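Local coordinates for mandelate racemase/muconate lactonizing enzyme family protein (Sorangium cellulosum, PDB 3S5S), which belongs to the enolase superfamily, which joins an N-terminal capping domain to a C-terminal barrel of alternating strands and helices, at residues A106-I111 against G276-L281; T3-R8 against G79-A84; E13-P18 against E332-G337. One frame throughout, in Å; residues are numbered along the deposited sequence. Where two conformers were deposited one is given.

Interaction 1 of 3, residues A106-I111 against G276-L281; sequences AIETAI and GIAEAL
Glu108 reaches from helix 101-117 into the kink of helix 272-289, where the amides of Ile277 and Ala278 have lost their bonds to the turn before. Its first torsion sets CG anti to the carbonyl carbon (chi1 -68°), and the extended chain beyond carries the carboxylate to both N-H groups. OE1 accepts from Ala278 N at 3.0 Å on its syn lone pair, and more weakly from Ile277 N at 2.9 Å, where the N-H...O angle is only 129°. OE2 passes Gly276 CA at 3.8 Å and accepts a hydrogen bond from a water 2.7 Å away, which in turn accepts from Glu279 N. In enolase-superfamily terms, a capping-domain helix here meets a helix of the barrel, their short axes perpendicular and 8.9 Å apart. The successive amides would probably stabilise negative charge on the buried carboxylate. Beside it, Ile277 and Thr109 cross at about a right angle: CG1, anti to the carbonyl carbon (chi1 -60°), directs CD1 to 3.5 Å from Thr109 OG1, a hydroxyl hydrogen-bonded to Cys105 O within its own helix. Ile277 also rests on Phe127, and Thr109 on Ala308 of helix 303-316.

Interaction 2 of 3, residues T3-R8 against G79-A84; sequences TPTLIR and GSDARA
Thr5, Leu6 and Ile7 run antiparallel to residues 79-82, held first by backbone bonds. Ala82 N donates to Thr5 O at 2.8 Å and Ile7 N to Ser80 O at 2.7 Å, framing Leu6 and Asp81 as a single non-hydrogen-bonded bridge pair. Gly79 N then reaches Ile7 O, also at 2.7 Å. Ser80 O is visited a second time by Leu6 CA in a CA-H...O contact.

The polar side chains centre on Asp81. Its OD1 accepts from three donors: Thr5 OG1 at 2.7 Å, coming from above the carboxylate plane; Arg83 N at 2.9 Å, which makes an Asx turn; and Arg83 NE. Thr5 delivers its hydroxyl by placing OG1 between its backbone N and carbonyl carbon (chi1 47°). Arg83 bends at chi3 (-59°), so that its guanidinium comes back side-on to the same carboxylate, NE and NH2 engaging it and NH2 lying 2.8 Å from Asp81 OD2 in a salt bridge. Thr3 CG2 adds a methyl 4.0 Å from that Arg83 NH2.

Carbon contacts fill in the rest: Leu6 CD2 lies against Asp81 CA and CB, while Ile7 lays CG1 and CD1 against the carbonyl oxygen of Ser80 and continues, like Ala82, onto Leu42 and Ile111. Through these residues the start of strand 7-25 and the loop ahead of helix 85-96 join the capping domain, and Arg83 packs on Trp124 of the second subunit.

Held by Thr5 OG1, Arg83 N and the side-on guanidinium, the Asp81 carboxylate is probably fixed in its rotation. One acidic group thereby ties Thr5 to the loop and probably helps to hold the arginine that packs on the neighbouring subunit.

Interaction 3 of 3, residues E13-P18 against E332-G337; sequences EALDIP and ENPFDG
Phe335 N donates to Asn333 OD1 at 2.8 Å, closing an Asx turn around Pro334, which packs on Leu15 and Ile17, while Phe335 meets Leu15. The donor sits above the plane of the Asn333 amide carbonyl, 36° out of it. Across the contact itself the meeting is one of carbon surfaces. Leu15 and Ile17 project from the same face of strand 7-25, whereas Asp16, between them, turns the other way toward Arg32 and Gln63.

Leu15 forks over the turn. With CG anti to the backbone N (chi1 -178°), Leu15 touches Pro334 CG through CD1 at 4.0 Å, while its CD2 approaches the Phe335 ring at its edge, in the ring plane, 3.7 Å from CZ. Ile17 divides its branches too: CD1 meets Pro334 CD at 3.8 Å, and CG2 lies 3.5 Å from Glu332 O. At the outer end, Glu332, bent at chi2, lays its carboxylate beside the Pro18 ring, with Glu332 OE1 3.4 Å from Pro18 CD. Just before Glu332, Ala331 bonds to the backbone of Pro18.

Ser302 from the preceding loop and Val303 and Leu304 of helix 303-316 pack on the Phe335 side chain, so the ring is wedged between the strand and a barrel helix. The two segments run roughly antiparallel, 151° apart end to end. Chain leaving the barrel after its last strand returns to pack on the first strand of the capping domain, on the way to strand 369-372, which joins the capping sheet beside strand 7-25, as in the enolase superfamily, where the C-terminal end contributes to that domain.

Interactions 1 and 3 both bind the capping domain to later parts of the chain, yet differ in kind: interaction 1 is buried and turns on one carboxylate meeting helix amides, whereas interaction 3 is mostly apolar and runs out to exposed residues at one end. Interaction 2, farthest from the chain centre, stays within the capping domain and is joined by backbone bonds and by a threonine hydroxyl on a carboxylate paired with an arginine of its own loop near the second subunit. It shares strand 7-25 with interaction 3, their centres about 27 Å apart. Interactions 1 and 2 touch: Ile111 CD1 lies 4.0 Å from Ile7 CD1, linking helix 101-117 to the start of that strand.

Interaction 1 of 3, residues A106-I111 against G276-L281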
loop_
_atom_site.group_PDB
_atom_site.type_symbol
_atom_site.label_atom_id
_atom_site.label_comp_id
_atom_site.label_asym_id
_atom_site.label_seq_id
_atom_site.Cartn_x
_atom_site.Cartn_y
_atom_site.Cartn_z
ATOM N N ALA A 106 3.497 -13.451 -11.549
ATOM C CA ALA A 106 4.506 -14.480 -11.454
ATOM C C ALA A 106 5.882 -13.916 -11.103
ATOM O O ALA A 106 6.574 -14.447 -10.209
ATOM C CB ALA A 106 4.588 -15.229 -12.769
ATOM N N ILE A 107 6.255 -12.837 -11.805
ATOM C CA ILE A 107 7.554 -12.229 -11.688
ATOM C C ILE A 107 7.693 -11.531 -10.343
ATOM O O ILE A 107 8.625 -11.813 -9.596
ATOM C CB ILE A 107 7.827 -11.251 -12.863
ATOM C CG1 ILE A 107 8.005 -12.045 -14.176
ATOM C CG2 ILE A 107 9.001 -10.432 -12.559
ATOM C CD1 ILE A 107 8.054 -11.255 -15.478
ATOM N N GLU A 108 6.765 -10.639 -10.019
ATOM C CA GLU A 108 6.793 -9.963 -8.713
ATOM C C GLU A 108 6.686 -10.969 -7.571
ATOM O O GLU A 108 7.311 -10.815 -6.522
ATOM C CB GLU A 108 5.583 -9.058 -8.567
ATOM C CG GLU A 108 5.524 -7.878 -9.448
ATOM C CD GLU A 108 4.361 -7.023 -9.041
ATOM O OE1 GLU A 108 4.055 -6.959 -7.814
ATOM O OE2 GLU A 108 3.734 -6.438 -9.924
ATOM N N THR A 109 5.886 -11.999 -7.759
ATOM C CA THR A 109 5.849 -13.028 -6.717
ATOM C C THR A 109 7.211 -13.727 -6.499
ATOM O O THR A 109 7.621 -13.877 -5.380
ATOM C CB THR A 109 4.726 -14.043 -6.944
ATOM O OG1 THR A 109 3.493 -13.318 -6.924
ATOM C CG2 THR A 109 4.755 -15.118 -5.852
ATOM N N ALA A 110 7.886 -14.109 -7.566
ATOM C CA ALA A 110 9.215 -14.746 -7.520
ATOM C C ALA A 110 10.283 -13.806 -6.918
ATOM O O ALA A 110 11.127 -14.230 -6.116
ATOM C CB ALA A 110 9.615 -15.193 -8.910
ATOM N N ILE A 111 10.264 -12.544 -7.301
ATOM C CA ILE A 111 11.162 -11.558 -6.694
ATOM C C ILE A 111 10.924 -11.418 -5.164
ATOM O O ILE A 111 11.861 -11.600 -4.364
ATOM C CB ILE A 111 11.028 -10.187 -7.379
ATOM C CG1 ILE A 111 11.507 -10.291 -8.823
ATOM C CG2 ILE A 111 11.789 -9.051 -6.593
ATOM C CD1 ILE A 111 11.293 -8.952 -9.622
ATOM N N GLY A 276 -0.817 -8.139 -10.382
ATOM C CA GLY A 276 0.409 -8.269 -9.644
ATOM C C GLY A 276 0.274 -7.792 -8.233
ATOM O O GLY A 276 -0.777 -7.309 -7.849
ATOM N N ILE A 277 1.349 -7.873 -7.461
ATOM C CA ILE A 277 1.236 -7.663 -6.030
ATOM C C ILE A 277 1.148 -6.159 -5.689
ATOM O O ILE A 277 0.396 -5.741 -4.772
ATOM C CB ILE A 277 2.414 -8.310 -5.298
ATOM C CG1 ILE A 277 2.439 -9.812 -5.574
ATOM C CG2 ILE A 277 2.333 -8.004 -3.850
ATOM C CD1 ILE A 277 3.483 -10.557 -4.808
ATOM N N ALA A 278 1.911 -5.347 -6.418
ATOM C CA ALA A 278 1.921 -3.923 -6.129
ATOM C C ALA A 278 0.510 -3.334 -6.360
ATOM O O ALA A 278 0.016 -2.585 -5.518
ATOM C CB ALA A 278 3.015 -3.160 -6.931
ATOM N N GLU A 279 -0.097 -3.681 -7.501
ATOM C CA GLU A 279 -1.458 -3.252 -7.845
ATOM C C GLU A 279 -2.399 -3.669 -6.694
ATOM O O GLU A 279 -3.091 -2.836 -6.126
ATOM C CB GLU A 279 -1.888 -3.735 -9.280
ATOM C CG GLU A 279 -1.747 -2.621 -10.432
ATOM C CD GLU A 279 -1.736 -3.128 -11.935
ATOM O OE1 GLU A 279 -2.715 -3.730 -12.435
ATOM O OE2 GLU A 279 -0.754 -2.878 -12.645
ATOM N N ALA A 280 -2.318 -4.933 -6.292
ATOM C CA ALA A 280 -3.111 -5.511 -5.202
ATOM C C ALA A 280 -2.969 -4.829 -3.809
ATOM O O ALA A 280 -3.986 -4.549 -3.130
ATOM C CB ALA A 280 -2.873 -6.990 -5.118
ATOM N N LEU A 281 -1.738 -4.512 -3.413
ATOM C CA LEU A 281 -1.520 -3.674 -2.195
ATOM C C LEU A 281 -2.285 -2.345 -2.221
ATOM O O LEU A 281 -2.871 -1.947 -1.225
ATOM C CB LEU A 281 0.000 -3.436 -1.923
ATOM C CG LEU A 281 0.757 -4.731 -1.562
ATOM C CD1 LEU A 281 2.294 -4.564 -1.587
ATOM C CD2 LEU A 281 0.305 -5.236 -0.217
HETATM O O HOH W 1 1.615 -4.821 -9.654
#

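Interaction 2 of 3, residues T3-R8 against G79-A84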
loop_
_atom_site.group_PDB
_atom_site.type_symbol
_atom_site.label_atom_id
_atom_site.label_comp_id
_atom_site.label_asym_id
_atom_site.label_seq_id
_atom_site.Cartn_x
_atom_site.Cartn_y
_atom_site.Cartn_z
ATOM N N THR A 3 26.732 -7.095 -5.993
ATOM C CA THR A 3 25.507 -6.978 -5.172
ATOM C C THR A 3 24.668 -8.300 -5.057
ATOM O O THR A 3 24.215 -8.857 -6.058
ATOM C CB THR A 3 24.659 -5.779 -5.673
ATOM O OG1 THR A 3 25.389 -4.547 -5.478
ATOM C CG2 THR A 3 23.292 -5.699 -5.011
ATOM N N PRO A 4 24.456 -8.800 -3.833
ATOM C CA PRO A 4 23.876 -10.166 -3.753
ATOM C C PRO A 4 22.488 -10.325 -4.338
ATOM O O PRO A 4 22.104 -11.424 -4.798
ATOM C CB PRO A 4 23.881 -10.498 -2.272
ATOM C CG PRO A 4 24.581 -9.399 -1.586
ATOM C CD PRO A 4 25.155 -8.416 -2.600
ATOM N N THR A 5 21.776 -9.213 -4.392
ATOM C CA THR A 5 20.339 -9.212 -4.691
ATOM C C THR A 5 20.014 -8.802 -6.125
ATOM O O THR A 5 18.850 -8.663 -6.448
ATOM C CB THR A 5 19.609 -8.244 -3.760
ATOM O OG1 THR A 5 20.339 -7.008 -3.733
ATOM C CG2 THR A 5 19.531 -8.837 -2.331
ATOM N N LEU A 6 21.023 -8.594 -6.972
ATOM C CA LEU A 6 20.762 -8.395 -8.394
ATOM C C LEU A 6 20.209 -9.684 -8.982
ATOM O O LEU A 6 20.660 -10.762 -8.622
ATOM C CB LEU A 6 22.017 -8.022 -9.177
ATOM C CG LEU A 6 22.786 -6.739 -8.811
ATOM C CD1 LEU A 6 23.947 -6.568 -9.791
ATOM C CD2 LEU A 6 21.878 -5.469 -8.783
ATOM N N ILE A 7 19.259 -9.557 -9.901
ATOM C CA ILE A 7 18.685 -10.711 -10.618
ATOM C C ILE A 7 19.566 -11.173 -11.781
ATOM O O ILE A 7 19.746 -10.480 -12.803
ATOM C CB ILE A 7 17.248 -10.409 -11.059
ATOM C CG1 ILE A 7 16.422 -10.093 -9.823
ATOM C CG2 ILE A 7 16.700 -11.558 -11.819
ATOM C CD1 ILE A 7 15.211 -9.233 -10.043
ATOM N N ARG A 8 20.147 -12.346 -11.594
ATOM C CA ARG A 8 21.070 -12.928 -12.539
ATOM C C ARG A 8 20.322 -13.723 -13.631
ATOM O O ARG A 8 20.763 -13.782 -14.758
ATOM C CB ARG A 8 21.965 -13.870 -11.732
ATOM C CG ARG A 8 23.131 -14.449 -12.474
ATOM C CD ARG A 8 24.183 -14.845 -11.450
ATOM N NE ARG A 8 25.155 -15.762 -11.994
ATOM C CZ ARG A 8 24.938 -17.069 -12.146
ATOM N NH1 ARG A 8 23.763 -17.588 -11.790
ATOM N NH2 ARG A 8 25.900 -17.858 -12.654
ATOM N N GLY A 79 19.110 -8.282 -14.235
ATOM C CA GLY A 79 20.048 -7.205 -13.962
ATOM C C GLY A 79 19.501 -6.189 -12.954
ATOM O O GLY A 79 20.252 -5.354 -12.464
ATOM N N SER A 80 18.204 -6.241 -12.663
ATOM C CA SER A 80 17.596 -5.422 -11.632
ATOM C C SER A 80 17.821 -5.990 -10.225
ATOM O O SER A 80 18.038 -7.186 -10.048
ATOM C CB SER A 80 16.093 -5.364 -11.858
ATOM O OG SER A 80 15.804 -4.810 -13.109
ATOM N N ASP A 81 17.746 -5.123 -9.234
ATOM C CA ASP A 81 17.932 -5.451 -7.845
ATOM C C ASP A 81 16.593 -5.912 -7.326
ATOM O O ASP A 81 15.575 -5.246 -7.571
ATOM C CB ASP A 81 18.275 -4.171 -7.096
ATOM C CG ASP A 81 18.945 -4.417 -5.754
ATOM O OD1 ASP A 81 18.575 -5.400 -5.030
ATOM O OD2 ASP A 81 19.833 -3.567 -5.411
ATOM N N ALA A 82 16.588 -7.025 -6.599
ATOM C CA ALA A 82 15.371 -7.509 -5.976
ATOM C C ALA A 82 14.878 -6.600 -4.841
ATOM O O ALA A 82 13.680 -6.614 -4.504
ATOM C CB ALA A 82 15.571 -8.939 -5.460
ATOM N N ARG A 83 15.792 -5.855 -4.225
ATOM C CA ARG A 83 15.426 -4.863 -3.227
ATOM C C ARG A 83 14.519 -3.791 -3.840
ATOM O O ARG A 83 13.732 -3.162 -3.125
ATOM C CB ARG A 83 16.654 -4.232 -2.573
ATOM C CG ARG A 83 17.560 -5.237 -1.820
ATOM C CD ARG A 83 18.819 -4.590 -1.276
ATOM N NE ARG A 83 19.600 -3.995 -2.349
ATOM C CZ ARG A 83 20.662 -3.222 -2.166
ATOM N NH1 ARG A 83 21.082 -2.931 -0.929
ATOM N NH2 ARG A 83 21.280 -2.706 -3.226
ATOM N N ALA A 84 14.595 -3.612 -5.158
ATOM C CA ALA A 84 13.791 -2.589 -5.862
ATOM C C ALA A 84 12.497 -3.170 -6.474
ATOM O O ALA A 84 12.081 -2.794 -7.577
ATOM C CB ALA A 84 14.648 -1.865 -6.936
#

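Interaction 3 of 3, residues E13-P18 against E332-G337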
loop_
_atom_site.group_PDB
_atom_site.type_symbol
_atom_site.label_atom_id
_atom_site.label_comp_id
_atom_site.label_asym_id
_atom_site.label_seq_id
_atom_site.Cartn_x
_atom_site.Cartn_y
_atom_site.Cartn_z
ATOM N N GLU A 13 8.852 -21.855 -17.190
ATOM C CA GLU A 13 8.507 -23.161 -17.735
ATOM C C GLU A 13 7.013 -23.462 -17.612
ATOM O O GLU A 13 6.296 -22.866 -16.789
ATOM C CB GLU A 13 9.381 -24.274 -17.119
ATOM C CG GLU A 13 9.064 -24.503 -15.623
ATOM C CD GLU A 13 10.134 -25.310 -14.900
ATOM O OE1 GLU A 13 11.247 -24.755 -14.641
ATOM O OE2 GLU A 13 9.861 -26.497 -14.599
ATOM N N ALA A 14 6.561 -24.372 -18.465
ATOM C CA ALA A 14 5.209 -24.912 -18.453
ATOM C C ALA A 14 4.848 -25.436 -17.049
ATOM O O ALA A 14 5.630 -26.175 -16.435
ATOM C CB ALA A 14 5.091 -26.009 -19.468
ATOM N N LEU A 15 3.692 -25.021 -16.542
ATOM C CA LEU A 15 3.141 -25.570 -15.287
ATOM C C LEU A 15 1.736 -26.151 -15.575
ATOM O O LEU A 15 0.707 -25.488 -15.346
ATOM C CB LEU A 15 3.129 -24.526 -14.143
ATOM C CG LEU A 15 2.616 -25.061 -12.781
ATOM C CD1 LEU A 15 3.340 -26.359 -12.330
ATOM C CD2 LEU A 15 2.632 -24.022 -11.638
ATOM N N ASP A 16 1.714 -27.348 -16.133
ATOM C CA ASP A 16 0.474 -27.980 -16.526
ATOM C C ASP A 16 0.041 -28.984 -15.459
ATOM O O ASP A 16 0.654 -30.059 -15.320
ATOM C CB ASP A 16 0.634 -28.729 -17.866
ATOM C CG ASP A 16 0.898 -27.785 -19.052
ATOM O OD1 ASP A 16 0.350 -26.665 -19.064
ATOM O OD2 ASP A 16 1.656 -28.168 -19.983
ATOM N N ILE A 17 -1.020 -28.642 -14.736
ATOM C CA ILE A 17 -1.598 -29.536 -13.735
ATOM C C ILE A 17 -3.028 -29.974 -14.057
ATOM O O ILE A 17 -3.905 -29.121 -14.270
ATOM C CB ILE A 17 -1.595 -28.889 -12.375
ATOM C CG1 ILE A 17 -0.264 -28.176 -12.139
ATOM C CG2 ILE A 17 -1.843 -29.964 -11.305
ATOM C CD1 ILE A 17 -0.236 -27.276 -10.912
ATOM N N PRO A 18 -3.281 -31.291 -14.056
ATOM C CA PRO A 18 -4.615 -31.780 -14.306
ATOM C C PRO A 18 -5.632 -31.315 -13.248
ATOM O O PRO A 18 -5.300 -31.187 -12.060
ATOM C CB PRO A 18 -4.447 -33.309 -14.241
ATOM C CG PRO A 18 -3.011 -33.569 -14.317
ATOM C CD PRO A 18 -2.356 -32.386 -13.726
ATOM N N GLU A 332 -3.044 -33.119 -8.971
ATOM C CA GLU A 332 -1.678 -33.272 -8.471
ATOM C C GLU A 332 -1.254 -32.014 -7.783
ATOM O O GLU A 332 -1.848 -30.965 -7.967
ATOM C CB GLU A 332 -0.688 -33.485 -9.613
ATOM C CG GLU A 332 -0.615 -34.860 -10.099
ATOM C CD GLU A 332 -0.414 -34.929 -11.609
ATOM O OE1 GLU A 332 0.198 -33.987 -12.195
ATOM O OE2 GLU A 332 -0.885 -35.944 -12.192
ATOM N N ASN A 333 -0.182 -32.131 -7.025
ATOM C CA ASN A 333 0.455 -31.014 -6.355
ATOM C C ASN A 333 1.928 -31.178 -6.631
ATOM O O ASN A 333 2.598 -31.993 -5.967
ATOM C CB ASN A 333 0.200 -31.051 -4.841
ATOM C CG ASN A 333 0.916 -29.919 -4.110
ATOM O OD1 ASN A 333 1.721 -29.216 -4.702
ATOM N ND2 ASN A 333 0.620 -29.731 -2.835
ATOM N N PRO A 334 2.446 -30.448 -7.623
ATOM C CA PRO A 334 3.884 -30.599 -7.932
ATOM C C PRO A 334 4.815 -29.778 -7.011
ATOM O O PRO A 334 5.979 -29.573 -7.359
ATOM C CB PRO A 334 3.992 -30.081 -9.371
ATOM C CG PRO A 334 2.909 -29.087 -9.493
ATOM C CD PRO A 334 1.754 -29.602 -8.610
ATOM N N PHE A 335 4.308 -29.314 -5.864
ATOM C CA PHE A 335 5.076 -28.455 -4.933
ATOM C C PHE A 335 5.165 -29.002 -3.503
ATOM O O PHE A 335 4.278 -29.698 -3.061
ATOM C CB PHE A 335 4.401 -27.086 -4.827
ATOM C CG PHE A 335 4.386 -26.303 -6.105
ATOM C CD1 PHE A 335 5.551 -25.690 -6.579
ATOM C CD2 PHE A 335 3.216 -26.176 -6.835
ATOM C CE1 PHE A 335 5.548 -24.949 -7.750
ATOM C CE2 PHE A 335 3.195 -25.421 -8.000
ATOM C CZ PHE A 335 4.367 -24.797 -8.467
ATOM N N ASP A 336 6.239 -28.661 -2.799
ATOM C CA ASP A 336 6.386 -28.909 -1.357
ATOM C C ASP A 336 6.133 -27.590 -0.699
ATOM O O ASP A 336 6.359 -26.570 -1.353
ATOM C CB ASP A 336 7.819 -29.344 -1.013
ATOM C CG ASP A 336 8.178 -30.703 -1.623
ATOM O OD1 ASP A 336 7.341 -31.680 -1.492
ATOM O OD2 ASP A 336 9.303 -30.786 -2.213
ATOM N N GLY A 337 5.699 -27.612 0.572
ATOM C CA GLY A 337 5.551 -26.401 1.380
ATOM C C GLY A 337 4.316 -25.558 1.073
ATOM O O GLY A 337 3.458 -25.952 0.277
#